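Local structure of L-iditol 2-dehydrogenase (Clostridium scindens, 4OH1) at the interface of chains A and B. The protein probably works as a zinc-dependent L-iditol 2-dehydrogenase that uses NAD+, as a member of the zinc-containing alcohol dehydrogenase family. Sequence-based numbering; all coordinates share one arbitrary frame. Chains: chain A/B, L-iditol 2-dehydrogenase.

The interface of chains A and B. Residues chain A 252, 255, 270, 274, 278; chain B 284-285, 289.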
ATOM      1  N   THR A 252      -5.410  30.163  -3.755  1.00 43.43           N
ATOM      2  CA  THR A 252      -6.039  29.695  -2.538  1.00 45.66           C
ATOM      3  C   THR A 252      -7.526  29.470  -2.695  1.00 46.67           C
ATOM      4  O   THR A 252      -8.075  28.605  -2.027  1.00 44.10           O
ATOM      5  CB  THR A 252      -5.802  30.632  -1.329  1.00 48.88           C
ATOM      6  OG1 THR A 252      -6.406  31.906  -1.552  1.00 46.45           O
ATOM      7  CG2 THR A 252      -4.295  30.804  -1.068  1.00 52.85           C
ATOM      8  N   ALA A 255      -7.815  26.078  -4.178  1.00 40.14           N
ATOM      9  CA  ALA A 255      -7.471  25.135  -3.144  1.00 38.25           C
ATOM     10  C   ALA A 255      -8.582  24.862  -2.185  1.00 38.13           C
ATOM     11  O   ALA A 255      -8.815  23.722  -1.804  1.00 38.94           O
ATOM     12  CB  ALA A 255      -6.225  25.630  -2.401  1.00 40.13           C
ATOM     13  N   TYR A 270      -1.998  18.899  -3.336  1.00 33.57           N
ATOM     14  CA  TYR A 270      -1.629  20.280  -3.566  1.00 35.71           C
ATOM     15  C   TYR A 270      -0.195  20.293  -4.010  1.00 34.02           C
ATOM     16  O   TYR A 270       0.712  20.166  -3.218  1.00 36.51           O
ATOM     17  CB  TYR A 270      -1.860  21.094  -2.278  1.00 34.57           C
ATOM     18  CG  TYR A 270      -3.319  21.163  -1.923  1.00 34.53           C
ATOM     19  CD1 TYR A 270      -4.157  22.127  -2.460  1.00 36.28           C
ATOM     20  CD2 TYR A 270      -3.888  20.222  -1.083  1.00 36.36           C
ATOM     21  CE1 TYR A 270      -5.539  22.174  -2.137  1.00 35.70           C
ATOM     22  CE2 TYR A 270      -5.242  20.250  -0.773  1.00 37.70           C
ATOM     23  CZ  TYR A 270      -6.058  21.239  -1.284  1.00 36.13           C
ATOM     24  OH  TYR A 270      -7.393  21.201  -0.985  1.00 34.11           O
ATOM     25  N   TYR A 274       2.723  27.878  -4.444  1.00 55.71           N
ATOM     26  CA  TYR A 274       1.745  28.859  -3.953  1.00 54.12           C
ATOM     27  C   TYR A 274       2.402  30.252  -3.727  1.00 56.55           C
ATOM     28  O   TYR A 274       3.623  30.385  -3.612  1.00 66.91           O
ATOM     29  CB  TYR A 274       1.003  28.264  -2.726  1.00 50.23           C
ATOM     30  CG  TYR A 274       0.162  27.037  -3.124  1.00 46.18           C
ATOM     31  CD1 TYR A 274       0.719  25.767  -3.192  1.00 46.80           C
ATOM     32  CD2 TYR A 274      -1.171  27.175  -3.497  1.00 46.60           C
ATOM     33  CE1 TYR A 274      -0.038  24.675  -3.594  1.00 48.32           C
ATOM     34  CE2 TYR A 274      -1.923  26.087  -3.908  1.00 47.88           C
ATOM     35  CZ  TYR A 274      -1.356  24.853  -3.965  1.00 46.18           C
ATOM     36  OH  TYR A 274      -2.103  23.805  -4.428  1.00 45.36           O
ATOM     37  N   PRO A 278      -0.674  31.921   1.594  1.00 50.85           N
ATOM     38  CA  PRO A 278      -1.203  30.686   1.014  1.00 46.23           C
ATOM     39  C   PRO A 278      -1.801  29.745   2.073  1.00 44.15           C
ATOM     40  O   PRO A 278      -1.287  28.644   2.262  1.00 45.52           O
ATOM     41  CB  PRO A 278       0.029  30.077   0.350  1.00 46.08           C
ATOM     42  CG  PRO A 278       1.132  30.458   1.238  1.00 48.04           C
ATOM     43  CD  PRO A 278       0.778  31.831   1.841  1.00 51.05           C
TER
ATOM     44  N   LEU B 284      -0.074  26.093   2.449  1.00 40.43           N
ATOM     45  CA  LEU B 284       0.062  25.343   1.209  1.00 40.30           C
ATOM     46  C   LEU B 284       1.490  25.279   0.733  1.00 40.69           C
ATOM     47  O   LEU B 284       1.942  24.259   0.206  1.00 37.89           O
ATOM     48  CB  LEU B 284      -0.823  25.983   0.135  1.00 41.17           C
ATOM     49  CG  LEU B 284      -2.316  25.823   0.485  1.00 43.00           C
ATOM     50  CD1 LEU B 284      -3.114  26.748  -0.317  1.00 45.04           C
ATOM     51  CD2 LEU B 284      -2.790  24.388   0.259  1.00 44.09           C
ATOM     52  N   GLN B 285       2.189  26.385   0.903  1.00 43.57           N
ATOM     53  CA  GLN B 285       3.575  26.509   0.455  1.00 45.92           C
ATOM     54  C   GLN B 285       4.492  25.738   1.362  1.00 40.75           C
ATOM     55  O   GLN B 285       5.293  24.980   0.900  1.00 40.70           O
ATOM     56  CB  GLN B 285       4.035  27.977   0.417  1.00 48.86           C
ATOM     57  CG  GLN B 285       5.481  28.170  -0.062  1.00 56.90           C
ATOM     58  CD  GLN B 285       5.625  28.001  -1.592  1.00 74.22           C
ATOM     59  OE1 GLN B 285       4.632  27.888  -2.328  1.00 82.11           O
ATOM     60  NE2 GLN B 285       6.872  27.973  -2.070  1.00 89.75           N
ATOM     61  N   TYR B 289       3.502  22.014  -0.239  1.00 40.27           N
ATOM     62  CA  TYR B 289       4.417  22.037  -1.351  1.00 42.56           C
ATOM     63  C   TYR B 289       5.870  21.713  -0.903  1.00 41.13           C
ATOM     64  O   TYR B 289       6.425  20.751  -1.403  1.00 45.78           O
ATOM     65  CB  TYR B 289       4.327  23.348  -2.107  1.00 47.92           C
ATOM     66  CG  TYR B 289       5.415  23.466  -3.125  1.00 56.18           C
ATOM     67  CD1 TYR B 289       5.362  22.749  -4.317  1.00 58.43           C
ATOM     68  CD2 TYR B 289       6.531  24.244  -2.868  1.00 61.71           C
ATOM     69  CE1 TYR B 289       6.350  22.847  -5.215  1.00 60.31           C
ATOM     70  CE2 TYR B 289       7.535  24.348  -3.763  1.00 64.83           C
ATOM     71  CZ  TYR B 289       7.449  23.650  -4.927  1.00 67.76           C
ATOM     72  OH  TYR B 289       8.481  23.782  -5.804  1.00 72.81           O
TER
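One face of the A:Tyr274 ring is covered by B:Leu284, whose CB lies 3.7 Å from the ring centroid, offset toward the rim, in a CH-pi contact. B:Leu284 CD2 sits over one face of the A:Tyr270 ring, toward its CG/CD1 rim. The in-plane edge of that ring is lined within chain A by the A:Ala255 CA and the A:Tyr274 phenol oxygen. The patch belongs to a two-fold interface between coenzyme-binding, Rossmann-type domains of the zinc-containing alcohol dehydrogenase family. The deposited assembly has four copies; this contact may be part of the biological oligomer.

B:Leu284 starts helix 284-290 and lies across both tyrosines. CG sits beside its own backbone N (chi1 -67°), which sends the two methyls deeper into chain A. CD2 reaches A:Tyr270 CD1 at 3.8 Å. CD1 branches toward A:Ala255 CB at 3.9 Å and lies over the CD2/CE2 rim of the A:Tyr274 face that CB also covers. The A:Tyr270 hydroxyl OH donates to A:Ala255 O at 3.0 Å, tying strand 266-270 to helix 252-261.

Hydrogen bonds flank this apolar contact. The B:Leu284 backbone N donates to A:Pro278 O at 2.8 Å, nearly straight (163° at H). The A:Tyr274 backbone N donates to the B:Gln285 side-chain amide OE1 at 2.9 Å, a more bent bond. That OE1 also lies 3.0 Å from A:Tyr274 O, another acceptor, so the modelled amide orientation is doubtful. The B:Gln285 chain bends at chi2 (76°), which turns the amide back to A:Tyr274. Its CB packs on A:Pro278 CG at 3.9 Å.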